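Local coordinates for protein glutamine synthetase (Streptomyces coelicolor, PDB 4BAX) that belongs to the glutamine synthetase family, with a beta-grasp domain and a catalytic domain in each chain of a ten-chain assembly, at residues I113-T118 / V199-L204; E192-L197 / V325-L330. One frame throughout, in Å; residues are numbered along the deposited sequence.

Interaction 1 of 2, residues I113-T118 / V199-L204; sequences IEQEYT and VARWLL
R201 grips the side-chain oxygen of Q115 side-on, with NE and NH2 both donating to it. NE lies 2.9 Å from Q115 OE1 and NH2 lies 3.0 Å from the same Q115 OE1. The N-H...O angles are 153° and 142°, so both bonds are somewhat bent. The oxygen sits at the guanidinium edge, in its plane. Seen from the amide, the two donors differ. NH2 lies in the carbonyl plane, on a lone pair, while NE stands above that plane. The amide and guanidinium planes are 64° apart. R201 is extended from CG to NE, which carries the charge across from the helix to the strand. Its NH2 also bonds to V321 O, and W198 forms a cation-pi contact with R201.

The other end of the amide is held too. Q115 NE2 donates to E116 O at 2.9 Å, and it also bonds to A319 O. With partners at both ends, the amide is probably fixed in its flip.

The contact joins strand 110-121, in the mixed sheet of the catalytic domain, to helix 190-210, which packs against the sheet. Q115 and Y117 alternate with E116 along the strand, and both send CB toward the helix.

The apolar part is a CH-pi contact. L204 CD2 lies over one face of the Y117 ring, 3.6 Å from its centroid and displaced from the centre toward the CG-CD2 edge. On the same face L204 CD1 sits toward the hydroxyl end, 3.7 Å from Y117 CE2. V155 of helix 152-164 also packs on Y117, and F119 meets its ring edge-to-face.

Interaction 2 of 2, residues E192-L197 / V325-L330; sequences EVSDQL and VVTRLL
V193 meets T327 through methyl groups. Its CG1 lies 3.9 Å from T327 CG2, and the two side chains run antiparallel alongside each other. V193 also rests on F111 of strand 110-121 and on V185 and L188 of strand 180-188, so it also touches the sheet beneath the helix.

S194 comes next and is nearest to T327 in the backbone, with 7.7 Å between S194 CA and T327 CA. Its first torsion (chi1 -73°) turns OG back along the helix toward P190 O, one turn earlier. S194 OG bonds to that carbonyl, and T327 OG1 likewise bonds back to P323 O in its own helix. The same S194 OG is 3.3 Å from T327 OG1 and 3.7 Å from T327 CG2. L97 of helix 94-103 packs on both S194 and T327.

The chemistry is that of small buried side chains between helices 190-210 and 323-341. Methyl groups meet on the V193 side and hydroxyls come close on the S194 side. Backbone carbonyls accept from both hydroxyls, so each already has a partner within its own helix.

In the fold
Both interactions use helix 190-210, on successive parts of the helix. In interaction 2 its earlier part meets helix 323-341; in interaction 1 its later part meets strand 110-121. The centres are about 13 Å apart, and each lies about 7 Å from the centre of the chain. L197 bridges them. It belongs to 192-197, yet its CD1 lies 3.4 Å from Q115 OE1 and its CD2 lies 4.0 Å from I113 CD1, both on the strand. The oxygen gripped by R201 therefore has a leucine methyl beside it. A bound sodium ion lies about 8 Å from the side chain of R201.

Interaction 1 of 2, residues I113-T118 / V199-L204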
loop_
_atom_site.group_PDB
_atom_site.type_symbol
_atom_site.label_atom_id
_atom_site.label_comp_id
_atom_site.label_asym_id
_atom_site.label_seq_id
_atom_site.Cartn_x
_atom_site.Cartn_y
_atom_site.Cartn_z
ATOM N N ILE A 113 14.599 12.193 42.179
ATOM C CA ILE A 113 15.166 11.826 40.880
ATOM C C ILE A 113 14.308 12.281 39.687
ATOM O O ILE A 113 13.095 12.022 39.621
ATOM C CB ILE A 113 15.511 10.298 40.811
ATOM C CG1 ILE A 113 16.403 9.926 42.018
ATOM C CG2 ILE A 113 16.220 9.942 39.507
ATOM C CD1 ILE A 113 16.646 8.461 42.185
ATOM N N GLU A 114 14.952 12.991 38.760
ATOM C CA GLU A 114 14.272 13.469 37.569
ATOM C C GLU A 114 14.632 12.492 36.441
ATOM O O GLU A 114 15.730 12.520 35.874
ATOM C CB GLU A 114 14.746 14.880 37.248
ATOM C CG GLU A 114 14.646 15.834 38.467
ATOM C CD GLU A 114 15.148 17.251 38.176
ATOM O OE1 GLU A 114 15.846 17.450 37.149
ATOM O OE2 GLU A 114 14.834 18.171 38.971
ATOM N N GLN A 115 13.673 11.635 36.106
ATOM C CA GLN A 115 13.946 10.494 35.257
ATOM C C GLN A 115 13.537 10.749 33.836
ATOM O O GLN A 115 12.359 10.935 33.523
ATOM C CB GLN A 115 13.195 9.270 35.783
ATOM C CG GLN A 115 13.185 8.087 34.821
ATOM C CD GLN A 115 14.507 7.294 34.795
ATOM O OE1 GLN A 115 14.868 6.579 35.762
ATOM N NE2 GLN A 115 15.219 7.392 33.669
ATOM N N GLU A 116 14.538 10.750 32.967
ATOM C CA GLU A 116 14.292 11.013 31.567
ATOM C C GLU A 116 14.226 9.721 30.749
ATOM O O GLU A 116 14.818 8.696 31.115
ATOM C CB GLU A 116 15.369 11.957 31.011
ATOM C CG GLU A 116 15.349 13.347 31.672
ATOM C CD GLU A 116 16.412 14.306 31.121
ATOM O OE1 GLU A 116 17.399 13.830 30.506
ATOM O OE2 GLU A 116 16.235 15.543 31.283
ATOM N N TYR A 117 13.508 9.788 29.633
ATOM C CA TYR A 117 13.403 8.665 28.724
ATOM C C TYR A 117 12.998 9.163 27.358
ATOM O O TYR A 117 12.406 10.241 27.245
ATOM C CB TYR A 117 12.397 7.639 29.238
ATOM C CG TYR A 117 11.004 8.216 29.454
ATOM C CD1 TYR A 117 10.691 8.934 30.604
ATOM C CD2 TYR A 117 10.007 8.051 28.508
ATOM C CE1 TYR A 117 9.432 9.461 30.802
ATOM C CE2 TYR A 117 8.739 8.580 28.709
ATOM C CZ TYR A 117 8.460 9.277 29.854
ATOM O OH TYR A 117 7.194 9.790 30.034
ATOM N N THR A 118 13.242 8.346 26.338
ATOM C CA THR A 118 12.907 8.697 24.959
ATOM C C THR A 118 12.040 7.611 24.330
ATOM O O THR A 118 12.359 6.419 24.448
ATOM C CB THR A 118 14.195 8.924 24.115
ATOM O OG1 THR A 118 15.134 9.718 24.869
ATOM C CG2 THR A 118 13.873 9.629 22.794
ATOM N N VAL A 199 9.728 0.547 39.972
ATOM C CA VAL A 199 8.356 0.209 39.702
ATOM C C VAL A 199 7.787 1.175 38.658
ATOM O O VAL A 199 7.078 0.784 37.720
ATOM C CB VAL A 199 7.526 0.200 40.987
ATOM C CG1 VAL A 199 6.058 0.054 40.646
ATOM C CG2 VAL A 199 7.988 -0.931 41.911
ATOM N N ALA A 200 8.141 2.446 38.810
ATOM C CA ALA A 200 7.707 3.445 37.860
ATOM C C ALA A 200 8.291 3.176 36.447
ATOM O O ALA A 200 7.596 3.375 35.435
ATOM C CB ALA A 200 8.051 4.864 38.361
ATOM N N ARG A 201 9.542 2.706 36.384
ATOM C CA ARG A 201 10.143 2.296 35.111
ATOM C C ARG A 201 9.367 1.117 34.549
ATOM O O ARG A 201 9.024 1.069 33.359
ATOM C CB ARG A 201 11.613 1.896 35.278
ATOM C CG ARG A 201 12.599 3.066 35.289
ATOM C CD ARG A 201 13.853 2.711 36.119
ATOM N NE ARG A 201 14.892 3.741 36.048
ATOM C CZ ARG A 201 16.210 3.515 36.031
ATOM N NH1 ARG A 201 16.697 2.274 36.091
ATOM N NH2 ARG A 201 17.053 4.548 35.964
ATOM N N TRP A 202 9.089 0.158 35.417
ATOM C CA TRP A 202 8.392 -1.024 34.970
ATOM C C TRP A 202 7.024 -0.601 34.425
ATOM O O TRP A 202 6.572 -1.122 33.397
ATOM C CB TRP A 202 8.266 -2.067 36.099
ATOM C CG TRP A 202 7.607 -3.335 35.630
ATOM C CD1 TRP A 202 8.240 -4.435 35.104
ATOM C CD2 TRP A 202 6.195 -3.642 35.620
ATOM N NE1 TRP A 202 7.308 -5.400 34.764
ATOM C CE2 TRP A 202 6.052 -4.941 35.079
ATOM C CE3 TRP A 202 5.046 -2.944 36.006
ATOM C CZ2 TRP A 202 4.808 -5.557 34.931
ATOM C CZ3 TRP A 202 3.819 -3.559 35.853
ATOM C CH2 TRP A 202 3.710 -4.853 35.323
ATOM N N LEU A 203 6.387 0.362 35.087
ATOM C CA LEU A 203 5.090 0.862 34.650
ATOM C C LEU A 203 5.167 1.595 33.297
ATOM O O LEU A 203 4.206 1.549 32.506
ATOM C CB LEU A 203 4.491 1.765 35.718
ATOM C CG LEU A 203 3.843 1.063 36.914
ATOM C CD1 LEU A 203 3.506 2.094 37.995
ATOM C CD2 LEU A 203 2.588 0.306 36.505
ATOM N N LEU A 204 6.279 2.283 33.030
ATOM C CA LEU A 204 6.423 2.986 31.752
ATOM C C LEU A 204 6.503 2.025 30.561
ATOM O O LEU A 204 5.712 2.127 29.611
ATOM C CB LEU A 204 7.638 3.914 31.783
ATOM C CG LEU A 204 7.895 4.648 30.448
ATOM C CD1 LEU A 204 6.827 5.711 30.077
ATOM C CD2 LEU A 204 9.301 5.255 30.447
#

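Interaction 2 of 2, residues E192-L197 / V325-L330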
loop_
_atom_site.group_PDB
_atom_site.type_symbol
_atom_site.label_atom_id
_atom_site.label_comp_id
_atom_site.label_asym_id
_atom_site.label_seq_id
_atom_site.Cartn_x
_atom_site.Cartn_y
_atom_site.Cartn_z
ATOM N N GLU A 192 13.130 3.888 49.630
ATOM C CA GLU A 192 11.797 4.149 49.121
ATOM C C GLU A 192 11.839 4.789 47.711
ATOM O O GLU A 192 11.068 4.417 46.816
ATOM C CB GLU A 192 10.982 4.992 50.115
ATOM C CG GLU A 192 9.477 5.039 49.823
ATOM C CD GLU A 192 8.730 3.715 50.067
ATOM O OE1 GLU A 192 9.361 2.718 50.496
ATOM O OE2 GLU A 192 7.505 3.663 49.784
ATOM N N VAL A 193 12.754 5.726 47.507
ATOM C CA VAL A 193 12.875 6.363 46.203
ATOM C C VAL A 193 13.322 5.411 45.098
ATOM O O VAL A 193 12.822 5.476 43.966
ATOM C CB VAL A 193 13.776 7.625 46.252
ATOM C CG1 VAL A 193 15.269 7.268 46.184
ATOM C CG2 VAL A 193 13.367 8.610 45.159
ATOM N N SER A 194 14.224 4.500 45.461
ATOM C CA SER A 194 14.798 3.538 44.540
ATOM C C SER A 194 13.789 2.491 44.138
ATOM O O SER A 194 13.682 2.136 42.955
ATOM C CB SER A 194 16.020 2.868 45.179
ATOM O OG SER A 194 17.152 3.719 45.252
ATOM N N ASP A 195 13.031 2.030 45.128
ATOM C CA ASP A 195 11.996 1.035 44.917
ATOM C C ASP A 195 10.905 1.598 44.017
ATOM O O ASP A 195 10.474 0.917 43.075
ATOM C CB ASP A 195 11.391 0.581 46.249
ATOM C CG ASP A 195 12.334 -0.326 47.039
ATOM O OD1 ASP A 195 13.264 -0.906 46.430
ATOM O OD2 ASP A 195 12.160 -0.458 48.274
ATOM N N GLN A 196 10.474 2.837 44.279
ATOM C CA GLN A 196 9.372 3.438 43.509
ATOM C C GLN A 196 9.763 3.705 42.047
ATOM O O GLN A 196 8.983 3.433 41.132
ATOM C CB GLN A 196 8.861 4.730 44.182
ATOM C CG GLN A 196 8.220 4.552 45.570
ATOM C CD GLN A 196 7.336 5.734 46.009
ATOM O OE1 GLN A 196 7.050 6.636 45.221
ATOM N NE2 GLN A 196 6.874 5.708 47.269
ATOM N N LEU A 197 11.005 4.145 41.839
ATOM C CA LEU A 197 11.537 4.426 40.507
ATOM C C LEU A 197 11.598 3.169 39.621
ATOM O O LEU A 197 11.273 3.220 38.407
ATOM C CB LEU A 197 12.924 5.079 40.611
ATOM C CG LEU A 197 13.612 5.387 39.271
ATOM C CD1 LEU A 197 12.698 6.215 38.362
ATOM C CD2 LEU A 197 14.947 6.110 39.456
ATOM N N VAL A 325 22.254 2.114 43.221
ATOM C CA VAL A 325 23.659 2.484 43.156
ATOM C C VAL A 325 23.955 3.985 43.356
ATOM O O VAL A 325 24.766 4.352 44.211
ATOM C CB VAL A 325 24.293 1.953 41.838
ATOM C CG1 VAL A 325 25.751 2.366 41.715
ATOM C CG2 VAL A 325 24.136 0.429 41.768
ATOM N N VAL A 326 23.270 4.851 42.612
ATOM C CA VAL A 326 23.521 6.287 42.721
ATOM C C VAL A 326 23.183 6.793 44.121
ATOM O O VAL A 326 23.933 7.587 44.704
ATOM C CB VAL A 326 22.827 7.112 41.602
ATOM C CG1 VAL A 326 21.291 6.903 41.589
ATOM C CG2 VAL A 326 23.204 8.572 41.705
ATOM N N THR A 327 22.094 6.275 44.685
ATOM C CA THR A 327 21.713 6.651 46.046
ATOM C C THR A 327 22.765 6.162 47.062
ATOM O O THR A 327 23.190 6.935 47.934
ATOM C CB THR A 327 20.295 6.108 46.454
ATOM O OG1 THR A 327 20.203 4.696 46.217
ATOM C CG2 THR A 327 19.164 6.846 45.730
ATOM N N ARG A 328 23.250 4.926 46.898
ATOM C CA ARG A 328 24.241 4.366 47.833
ATOM C C ARG A 328 25.522 5.203 47.836
ATOM O O ARG A 328 26.045 5.561 48.906
ATOM C CB ARG A 328 24.567 2.910 47.476
ATOM C CG ARG A 328 25.295 2.131 48.587
ATOM C CD ARG A 328 26.628 1.524 48.152
ATOM N NE ARG A 328 26.504 0.844 46.872
ATOM C CZ ARG A 328 27.517 0.611 46.046
ATOM N NH1 ARG A 328 28.743 0.990 46.375
ATOM N NH2 ARG A 328 27.302 -0.017 44.890
ATOM N N LEU A 329 25.986 5.537 46.628
ATOM C CA LEU A 329 27.226 6.260 46.413
ATOM C C LEU A 329 27.183 7.675 46.987
ATOM O O LEU A 329 28.153 8.141 47.605
ATOM C CB LEU A 329 27.534 6.318 44.916
ATOM C CG LEU A 329 27.979 5.019 44.252
ATOM C CD1 LEU A 329 28.189 5.225 42.761
ATOM C CD2 LEU A 329 29.253 4.530 44.920
ATOM N N LEU A 330 26.064 8.360 46.762
ATOM C CA LEU A 330 25.900 9.715 47.273
ATOM C C LEU A 330 25.872 9.712 48.798
ATOM O O LEU A 330 26.481 10.572 49.429
ATOM C CB LEU A 330 24.637 10.358 46.710
ATOM C CG LEU A 330 24.868 10.888 45.297
ATOM C CD1 LEU A 330 23.547 11.281 44.620
ATOM C CD2 LEU A 330 25.863 12.064 45.341
#